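Local coordinates for protein extracellular sialidase/neuraminidase, putative (Aspergillus fumigatus, PDB 2XZI) that is a six-bladed beta-propeller sialidase that prefers KDN, probably hydrolysing the glycosidic bonds of terminal deaminoneuraminic acid, at residues Phe15-Arg19 and Leu52-Glu56; Leu240-Asp244 and Phe262-Ala266; Tyr347-Val353 and Ile370-Asn376. One frame throughout, in Å; residues are numbered along the deposited sequence.

Interaction 1: residues Phe15-Arg19 and Leu52-Glu56; sequences FPLFR and LAFAE
With CG beside its backbone N (chi1 -65°), Phe18 lays its ring against Ala53 and Ala55, while Leu17, its CG beside its own carbonyl carbon (chi1 -176°), brings CD2 against the same strand. The methyl group of Ala55 sits almost centrally over one face of the Phe18 ring, its CB 4.1 Å from the ring centroid and only 10° off the normal, a clean CH-pi contact. At the rim of that ring, close to its plane, Phe18 CZ approaches Ala53 O at 3.5 Å. Ala53 CB is shared: Leu17 CD2 touches it at 3.9 Å, and Phe18 CE1 lies 4.0 Å from the same CB. Here the outermost strand of the blade that closes the beta-propeller, 12-18, meets strand 51-58, second in the next blade. Two consecutive residues of 15-19 can both turn this way because Leu17 and Phe18 stand opposite the single residue Ile370, a classic beta bulge at the corner of the chain. Ile370 packs on Phe18 and Ala55 too, and Leu91 lies against Phe18. Phe54 points its side chain to the other face of its strand, onto Leu70 and Tyr72.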
loop_
_atom_site.group_PDB
_atom_site.type_symbol
_atom_site.label_atom_id
_atom_site.label_comp_id
_atom_site.label_asym_id
_atom_site.label_seq_id
_atom_site.Cartn_x
_atom_site.Cartn_y
_atom_site.Cartn_z
ATOM N N PHE A 15 1.245 1.057 17.356
ATOM C CA PHE A 15 1.167 -0.307 17.874
ATOM C C PHE A 15 1.085 -1.311 16.731
ATOM O O PHE A 15 0.648 -0.962 15.638
ATOM C CB PHE A 15 -0.002 -0.479 18.877
ATOM C CG PHE A 15 -1.343 -0.010 18.376
ATOM C CD1 PHE A 15 -2.205 -0.874 17.694
ATOM C CD2 PHE A 15 -1.767 1.281 18.643
ATOM C CE1 PHE A 15 -3.464 -0.427 17.259
ATOM C CE2 PHE A 15 -3.007 1.741 18.203
ATOM C CZ PHE A 15 -3.859 0.883 17.500
ATOM N N PRO A 16 1.488 -2.568 16.973
ATOM C CA PRO A 16 1.306 -3.586 15.917
ATOM C C PRO A 16 -0.179 -3.829 15.627
ATOM O O PRO A 16 -0.997 -3.941 16.565
ATOM C CB PRO A 16 1.962 -4.842 16.501
ATOM C CG PRO A 16 2.796 -4.336 17.664
ATOM C CD PRO A 16 2.120 -3.128 18.184
ATOM N N LEU A 17 -0.520 -3.887 14.336
ATOM C CA LEU A 17 -1.897 -4.170 13.948
ATOM C C LEU A 17 -2.058 -5.549 13.309
ATOM O O LEU A 17 -3.132 -6.170 13.402
ATOM C CB LEU A 17 -2.445 -3.067 13.026
ATOM C CG LEU A 17 -3.912 -3.186 12.621
ATOM C CD1 LEU A 17 -4.796 -3.164 13.874
ATOM C CD2 LEU A 17 -4.320 -2.084 11.634
ATOM N N PHE A 18 -1.020 -6.017 12.628
ATOM C CA PHE A 18 -1.023 -7.373 12.080
ATOM C C PHE A 18 0.146 -8.096 12.725
ATOM O O PHE A 18 1.306 -7.781 12.470
ATOM C CB PHE A 18 -0.917 -7.356 10.544
ATOM C CG PHE A 18 -2.110 -6.737 9.856
ATOM C CD1 PHE A 18 -2.178 -5.365 9.640
ATOM C CD2 PHE A 18 -3.161 -7.527 9.409
ATOM C CE1 PHE A 18 -3.266 -4.801 8.998
ATOM C CE2 PHE A 18 -4.273 -6.979 8.765
ATOM C CZ PHE A 18 -4.331 -5.608 8.548
ATOM N N ARG A 19 -0.196 -9.026 13.619
ATOM C CA ARG A 19 0.742 -9.682 14.520
ATOM C C ARG A 19 1.109 -11.051 13.971
ATOM O O ARG A 19 0.253 -11.927 13.849
ATOM C CB ARG A 19 0.099 -9.818 15.902
ATOM C CG ARG A 19 -0.244 -8.460 16.528
ATOM C CD ARG A 19 -0.966 -8.599 17.876
ATOM N NE ARG A 19 -0.064 -9.119 18.908
ATOM C CZ ARG A 19 0.721 -8.380 19.691
ATOM N NH1 ARG A 19 0.717 -7.052 19.596
ATOM N NH2 ARG A 19 1.525 -8.974 20.569
ATOM N N LEU A 52 -10.199 0.957 6.968
ATOM C CA LEU A 52 -9.994 -0.405 6.471
ATOM C C LEU A 52 -8.515 -0.618 6.206
ATOM O O LEU A 52 -7.917 0.117 5.422
ATOM C CB LEU A 52 -10.767 -0.625 5.175
ATOM C CG LEU A 52 -12.247 -0.264 5.166
ATOM C CD1 LEU A 52 -12.877 -0.548 3.796
ATOM C CD2 LEU A 52 -12.998 -1.018 6.252
ATOM N N ALA A 53 -7.931 -1.607 6.890
ATOM C CA ALA A 53 -6.525 -1.973 6.719
ATOM C C ALA A 53 -6.414 -3.359 6.097
ATOM O O ALA A 53 -6.983 -4.327 6.623
ATOM C CB ALA A 53 -5.828 -1.932 8.076
ATOM N N PHE A 54 -5.672 -3.455 4.997
ATOM C CA PHE A 54 -5.490 -4.684 4.241
ATOM C C PHE A 54 -4.048 -5.131 4.289
ATOM O O PHE A 54 -3.135 -4.314 4.468
ATOM C CB PHE A 54 -5.853 -4.476 2.776
ATOM C CG PHE A 54 -7.226 -3.927 2.556
ATOM C CD1 PHE A 54 -7.438 -2.551 2.511
ATOM C CD2 PHE A 54 -8.302 -4.768 2.355
ATOM C CE1 PHE A 54 -8.729 -2.030 2.304
ATOM C CE2 PHE A 54 -9.594 -4.246 2.150
ATOM C CZ PHE A 54 -9.791 -2.883 2.105
ATOM N N ALA A 55 -3.841 -6.433 4.129
ATOM C CA ALA A 55 -2.492 -6.971 4.031
ATOM C C ALA A 55 -2.523 -8.330 3.340
ATOM O O ALA A 55 -3.597 -8.957 3.190
ATOM C CB ALA A 55 -1.880 -7.108 5.419
ATOM N N GLU A 56 -1.342 -8.774 2.918
ATOM C CA GLU A 56 -1.139 -10.149 2.532
ATOM C C GLU A 56 -0.843 -10.990 3.755
ATOM O O GLU A 56 0.115 -10.736 4.492
ATOM C CB GLU A 56 0.040 -10.237 1.565
ATOM C CG GLU A 56 -0.285 -9.755 0.165
ATOM C CD GLU A 56 0.886 -9.874 -0.781
ATOM O OE1 GLU A 56 1.769 -10.744 -0.561
ATOM O OE2 GLU A 56 0.912 -9.108 -1.766
#

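Interaction 2: residues Leu240-Asp244 and Phe262-Ala266; sequences LYRND and FGAFA
The rings of Phe262 and Phe265 both lean at a slant on strand 240-244, so the atoms of Leu240, Arg242 and Asp244 meet them neither squarely over a face nor at an edge. The third flat group, the guanidinium of Arg242, has the carboxylate of Asp244 at its edge and in its plane, and stands steeply to the Phe265 ring, 78° between the planes. Phe262 CZ presses against Leu240 CB at 3.5 Å, and its neighbour CE2 reaches Arg242 CG at 3.8 Å. Phe265 takes the next position along: its CZ lies 3.6 Å from Arg242 CB, while CE2 comes equally near Asp244 OD2. Arg242 thus meets both phenyl groups with its aliphatic root, CG touching Phe262 and CB touching Phe265. In this propeller blade, 240-244 and 261-268 both pair antiparallel with strand 250-258, and the aromatic side chains span that middle strand, Phe265 resting on Ala255 on the way; the segments accordingly run in much the same direction, 28° apart. Arg242, bent at chi2 and chi3, curls back to grip Asp244 side-on with two nitrogens: NE donates to Asp244 OD1 at 2.9 Å, and NH2 to Asp244 OD2 at 2.8 Å. The backbone N of Gly227 also binds OD2, which would favour a charged carboxylate. Beyond this pair, the remaining guanidinium hydrogens go to Ala202 O, Arg205 O and Asn206 OD1, tying the blade to the one before it. On the other face of the strand, Asn243 ND2 donates to Tyr241 OH at 2.9 Å, with the hydroxyl oxygen nearly in the amide plane, and Tyr241 covers Val254 and Arg256.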
loop_
_atom_site.group_PDB
_atom_site.type_symbol
_atom_site.label_atom_id
_atom_site.label_comp_id
_atom_site.label_asym_id
_atom_site.label_seq_id
_atom_site.Cartn_x
_atom_site.Cartn_y
_atom_site.Cartn_z
ATOM N N LEU A 240 -1.433 15.137 -12.278
ATOM C CA LEU A 240 -1.118 13.811 -11.725
ATOM C C LEU A 240 0.374 13.667 -11.541
ATOM O O LEU A 240 1.175 14.261 -12.270
ATOM C CB LEU A 240 -1.613 12.689 -12.647
ATOM C CG LEU A 240 -3.118 12.631 -12.938
ATOM C CD1 LEU A 240 -3.470 11.502 -13.904
ATOM C CD2 LEU A 240 -3.917 12.506 -11.644
ATOM N N TYR A 241 0.744 12.823 -10.584
ATOM C CA TYR A 241 2.132 12.630 -10.185
ATOM C C TYR A 241 2.297 11.147 -9.887
ATOM O O TYR A 241 1.623 10.636 -8.985
ATOM C CB TYR A 241 2.385 13.506 -8.943
ATOM C CG TYR A 241 3.640 13.310 -8.101
ATOM C CD1 TYR A 241 3.666 12.369 -7.073
ATOM C CD2 TYR A 241 4.758 14.125 -8.264
ATOM C CE1 TYR A 241 4.779 12.224 -6.263
ATOM C CE2 TYR A 241 5.887 13.977 -7.455
ATOM C CZ TYR A 241 5.886 13.026 -6.454
ATOM O OH TYR A 241 6.998 12.858 -5.645
ATOM N N ARG A 242 3.145 10.465 -10.667
ATOM C CA ARG A 242 3.543 9.091 -10.374
ATOM C C ARG A 242 4.876 9.116 -9.650
ATOM O O ARG A 242 5.801 9.838 -10.050
ATOM C CB ARG A 242 3.690 8.232 -11.639
ATOM C CG ARG A 242 2.400 7.673 -12.231
ATOM C CD ARG A 242 1.880 6.391 -11.520
ATOM N NE ARG A 242 2.770 5.223 -11.602
ATOM C CZ ARG A 242 2.439 4.019 -12.085
ATOM N NH1 ARG A 242 1.223 3.776 -12.555
ATOM N NH2 ARG A 242 3.340 3.036 -12.096
ATOM N N ASN A 243 4.977 8.345 -8.574
ATOM C CA ASN A 243 6.216 8.222 -7.817
ATOM C C ASN A 243 6.434 6.733 -7.585
ATOM O O ASN A 243 5.752 6.093 -6.774
ATOM C CB ASN A 243 6.111 9.043 -6.522
ATOM C CG ASN A 243 7.361 8.975 -5.667
ATOM O OD1 ASN A 243 7.934 7.902 -5.485
ATOM N ND2 ASN A 243 7.772 10.112 -5.115
ATOM N N ASP A 244 7.346 6.161 -8.367
ATOM C CA ASP A 244 7.483 4.719 -8.474
ATOM C C ASP A 244 8.759 4.219 -7.818
ATOM O O ASP A 244 9.772 4.940 -7.728
ATOM C CB ASP A 244 7.513 4.312 -9.955
ATOM C CG ASP A 244 6.153 4.421 -10.640
ATOM O OD1 ASP A 244 5.240 5.067 -10.088
ATOM O OD2 ASP A 244 6.001 3.875 -11.750
ATOM N N PHE A 262 1.505 11.433 -19.806
ATOM C CA PHE A 262 2.582 11.755 -18.888
ATOM C C PHE A 262 3.867 12.078 -19.601
ATOM O O PHE A 262 4.119 11.592 -20.705
ATOM C CB PHE A 262 2.860 10.585 -17.940
ATOM C CG PHE A 262 1.929 10.521 -16.768
ATOM C CD1 PHE A 262 0.581 10.231 -16.936
ATOM C CD2 PHE A 262 2.415 10.740 -15.483
ATOM C CE1 PHE A 262 -0.265 10.164 -15.830
ATOM C CE2 PHE A 262 1.572 10.674 -14.389
ATOM C CZ PHE A 262 0.252 10.381 -14.556
ATOM N N GLY A 263 4.687 12.890 -18.941
ATOM C CA GLY A 263 6.056 13.112 -19.366
ATOM C C GLY A 263 6.939 11.970 -18.902
ATOM O O GLY A 263 6.455 10.957 -18.358
ATOM N N ALA A 264 8.242 12.145 -19.089
ATOM C CA ALA A 264 9.214 11.117 -18.751
ATOM C C ALA A 264 9.373 10.894 -17.248
ATOM O O ALA A 264 9.204 11.810 -16.436
ATOM C CB ALA A 264 10.561 11.440 -19.368
ATOM N N PHE A 265 9.701 9.651 -16.907
ATOM C CA PHE A 265 10.154 9.316 -15.561
ATOM C C PHE A 265 11.623 9.675 -15.400
ATOM O O PHE A 265 12.434 9.422 -16.298
ATOM C CB PHE A 265 9.953 7.833 -15.255
ATOM C CG PHE A 265 8.539 7.485 -14.879
ATOM C CD1 PHE A 265 7.585 7.244 -15.869
ATOM C CD2 PHE A 265 8.158 7.394 -13.531
ATOM C CE1 PHE A 265 6.255 6.924 -15.536
ATOM C CE2 PHE A 265 6.832 7.066 -13.197
ATOM C CZ PHE A 265 5.887 6.831 -14.192
ATOM N N ALA A 266 11.956 10.266 -14.257
ATOM C CA ALA A 266 13.334 10.626 -13.926
ATOM C C ALA A 266 13.550 10.489 -12.426
ATOM O O ALA A 266 12.618 10.679 -11.643
ATOM C CB ALA A 266 13.633 12.057 -14.389
#

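Interaction 3: residues Tyr347-Val353 and Ile370-Asn376; sequences YKIGALV and IIWRRFN
Trp372 comes so close to Gly350 that its CH2 is 3.5 Å from Gly350 CA, and this is the tight heart of the contact. The indole, turned away from its own backbone N (chi1 169°), comes down across the neighbouring strand where glycine has no side chain to stop it, and Leu352 CD2 closes against Trp372 CE3 at 3.6 Å. NE1 of the indole is taken up by Gly82 O. On the opposite face Phe375, with its CG in the crowded position between N and carbonyl carbon (chi1 46°), carries its ring across to Ile349, CE1 meeting Ile349 CB at 3.7 Å; one ring face covers Ile349 O, and Ala351 adds its methyl group. Between these layers run the two middle strands of the closing propeller blade, an antiparallel hairpin in register: Ile349 with Phe375, Ala351 with Arg373 and Val353 with Ile371 each exchange two backbone hydrogen bonds, among them Ala351 N to Arg373 O at 2.8 Å. Farther along, the same hairpin supplies Asp356, Thr362 and Arg368 to one of the bound deaminoneuraminic acids. The other end is looser and faces solvent. Tyr347 is exposed and leads away, and Lys348 lies alongside Asn376, its CD 3.8 Å from Asn376 CB. Lys348 CG rests over one face of the Arg374 guanidinium, 3.9 Å from NH2. Asp346 serves both cations, giving its carboxylate to Arg374 and its backbone O to Lys348 NZ, which should ease their proximity. Asn376, at the N-cap position, caps helix 377-381, its OD1 accepting from Trp379 N and from Tyr11 N.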
loop_
_atom_site.group_PDB
_atom_site.type_symbol
_atom_site.label_atom_id
_atom_site.label_comp_id
_atom_site.label_asym_id
_atom_site.label_seq_id
_atom_site.Cartn_x
_atom_site.Cartn_y
_atom_site.Cartn_z
ATOM N N TYR A 347 -8.194 14.262 11.859
ATOM C CA TYR A 347 -7.122 15.185 11.458
ATOM C C TYR A 347 -5.738 14.632 11.808
ATOM O O TYR A 347 -4.855 15.361 12.263
ATOM C CB TYR A 347 -7.341 16.582 12.067
ATOM C CG TYR A 347 -8.736 17.125 11.852
ATOM C CD1 TYR A 347 -9.099 17.681 10.629
ATOM C CD2 TYR A 347 -9.690 17.082 12.870
ATOM C CE1 TYR A 347 -10.386 18.166 10.417
ATOM C CE2 TYR A 347 -10.974 17.568 12.666
ATOM C CZ TYR A 347 -11.310 18.102 11.441
ATOM O OH TYR A 347 -12.585 18.593 11.248
ATOM N N LYS A 348 -5.573 13.331 11.602
ATOM C CA LYS A 348 -4.264 12.690 11.700
ATOM C C LYS A 348 -3.941 12.008 10.384
ATOM O O LYS A 348 -4.803 11.840 9.506
ATOM C CB LYS A 348 -4.200 11.633 12.813
ATOM C CG LYS A 348 -4.776 12.006 14.164
ATOM C CD LYS A 348 -3.984 13.069 14.856
ATOM C CE LYS A 348 -4.490 13.251 16.285
ATOM N NZ LYS A 348 -5.847 13.853 16.446
ATOM N N ILE A 349 -2.674 11.650 10.245
ATOM C CA ILE A 349 -2.235 10.719 9.225
ATOM C C ILE A 349 -2.183 9.315 9.868
ATOM O O ILE A 349 -1.651 9.117 10.966
ATOM C CB ILE A 349 -0.864 11.140 8.640
ATOM C CG1 ILE A 349 -0.985 12.489 7.890
ATOM C CG2 ILE A 349 -0.317 10.081 7.688
ATOM C CD1 ILE A 349 0.330 13.170 7.631
ATOM N N GLY A 350 -2.793 8.348 9.207
ATOM C CA GLY A 350 -2.722 6.970 9.638
ATOM C C GLY A 350 -1.859 6.222 8.659
ATOM O O GLY A 350 -2.090 6.289 7.459
ATOM N N ALA A 351 -0.849 5.531 9.169
ATOM C CA ALA A 351 0.105 4.825 8.335
ATOM C C ALA A 351 0.268 3.381 8.782
ATOM O O ALA A 351 0.388 3.104 9.976
ATOM C CB ALA A 351 1.450 5.542 8.345
ATOM N N LEU A 352 0.283 2.474 7.812
ATOM C CA LEU A 352 0.708 1.097 8.030
ATOM C C LEU A 352 2.131 0.973 7.552
ATOM O O LEU A 352 2.465 1.481 6.486
ATOM C CB LEU A 352 -0.182 0.124 7.252
ATOM C CG LEU A 352 -1.616 -0.027 7.715
ATOM C CD1 LEU A 352 -2.375 -0.911 6.755
ATOM C CD2 LEU A 352 -1.716 -0.589 9.161
ATOM N N VAL A 353 2.964 0.289 8.337
ATOM C CA VAL A 353 4.386 0.140 8.019
ATOM C C VAL A 353 4.833 -1.285 8.355
ATOM O O VAL A 353 4.588 -1.779 9.468
ATOM C CB VAL A 353 5.285 1.152 8.805
ATOM C CG1 VAL A 353 6.715 1.146 8.249
ATOM C CG2 VAL A 353 4.707 2.575 8.768
ATOM N N ILE A 370 3.021 -5.951 10.786
ATOM C CA ILE A 370 2.660 -4.620 10.302
ATOM C C ILE A 370 2.237 -3.710 11.450
ATOM O O ILE A 370 1.378 -4.062 12.250
ATOM C CB ILE A 370 1.591 -4.682 9.171
ATOM C CG1 ILE A 370 2.120 -5.505 7.995
ATOM C CG2 ILE A 370 1.212 -3.278 8.732
ATOM C CD1 ILE A 370 1.071 -5.815 6.901
ATOM N N ILE A 371 2.872 -2.542 11.507
ATOM C CA ILE A 371 2.634 -1.539 12.537
ATOM C C ILE A 371 1.613 -0.533 12.034
ATOM O O ILE A 371 1.647 -0.160 10.855
ATOM C CB ILE A 371 3.955 -0.788 12.888
ATOM C CG1 ILE A 371 5.052 -1.731 13.396
ATOM C CG2 ILE A 371 3.709 0.391 13.855
ATOM C CD1 ILE A 371 4.588 -2.870 14.223
ATOM N N TRP A 372 0.702 -0.119 12.917
ATOM C CA TRP A 372 -0.198 1.004 12.670
ATOM C C TRP A 372 0.254 2.238 13.437
ATOM O O TRP A 372 0.513 2.176 14.645
ATOM C CB TRP A 372 -1.608 0.618 13.090
ATOM C CG TRP A 372 -2.628 1.706 13.160
ATOM C CD1 TRP A 372 -3.256 2.143 14.297
ATOM C CD2 TRP A 372 -3.195 2.449 12.072
ATOM N NE1 TRP A 372 -4.167 3.125 13.986
ATOM C CE2 TRP A 372 -4.158 3.327 12.630
ATOM C CE3 TRP A 372 -2.978 2.473 10.680
ATOM C CZ2 TRP A 372 -4.912 4.205 11.850
ATOM C CZ3 TRP A 372 -3.728 3.357 9.907
ATOM C CH2 TRP A 372 -4.687 4.206 10.502
ATOM N N ARG A 373 0.328 3.361 12.741
ATOM C CA ARG A 373 0.753 4.609 13.349
ATOM C C ARG A 373 -0.289 5.658 13.069
ATOM O O ARG A 373 -0.874 5.687 11.962
ATOM C CB ARG A 373 2.045 5.094 12.735
ATOM C CG ARG A 373 3.240 4.235 13.018
ATOM C CD ARG A 373 4.511 4.838 12.418
ATOM N NE ARG A 373 5.685 4.196 12.998
ATOM C CZ ARG A 373 6.199 4.512 14.184
ATOM N NH1 ARG A 373 5.658 5.474 14.922
ATOM N NH2 ARG A 373 7.259 3.854 14.636
ATOM N N ARG A 374 -0.511 6.520 14.062
ATOM C CA ARG A 374 -1.218 7.778 13.868
ATOM C C ARG A 374 -0.302 8.899 14.300
ATOM O O ARG A 374 0.334 8.807 15.356
ATOM C CB ARG A 374 -2.504 7.810 14.684
ATOM C CG ARG A 374 -3.564 6.878 14.160
ATOM C CD ARG A 374 -4.609 6.452 15.209
ATOM N NE ARG A 374 -4.965 7.523 16.136
ATOM C CZ ARG A 374 -5.826 8.503 15.871
ATOM N NH1 ARG A 374 -6.459 8.546 14.702
ATOM N NH2 ARG A 374 -6.029 9.462 16.775
ATOM N N PHE A 375 -0.244 9.969 13.515
ATOM C CA PHE A 375 0.494 11.157 13.923
ATOM C C PHE A 375 -0.103 12.346 13.221
ATOM O O PHE A 375 -0.718 12.200 12.167
ATOM C CB PHE A 375 1.999 11.021 13.611
ATOM C CG PHE A 375 2.305 10.501 12.228
ATOM C CD1 PHE A 375 2.318 11.353 11.149
ATOM C CD2 PHE A 375 2.611 9.161 12.021
ATOM C CE1 PHE A 375 2.612 10.884 9.879
ATOM C CE2 PHE A 375 2.910 8.689 10.751
ATOM C CZ PHE A 375 2.913 9.567 9.680
ATOM N N ASN A 376 0.035 13.527 13.811
ATOM C CA ASN A 376 -0.432 14.728 13.143
ATOM C C ASN A 376 0.681 15.472 12.428
ATOM O O ASN A 376 1.856 15.102 12.499
ATOM C CB ASN A 376 -1.229 15.640 14.083
ATOM C CG ASN A 376 -0.426 16.143 15.274
ATOM O OD1 ASN A 376 0.765 15.840 15.448
ATOM N ND2 ASN A 376 -1.094 16.915 16.115
#

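Overall arrangement
Interactions 1 and 3 adjoin, their centres about 11 Å apart, and share the closing blade: strands 12-18 and 368-375 are neighbours, probably bonded through Leu17 N and Ile370 O, 2.8 Å apart. Interaction 3 builds that blade from within by backbone bonds, whereas interaction 1 seals it to the following blade mainly by apolar and CH-pi contacts of side chains; both lie largely in the core, though the end of interaction 3 at Tyr347 opens to solvent. Interaction 2 lies across the centre of the chain from interaction 1, in another blade. It sits farther out, and its aromatic residues are partly exposed, yet they pack on Arg242 and Asp244, an ion pair within strand 240-244; the arginines of interaction 3 find their salt-bridge partners outside its segments.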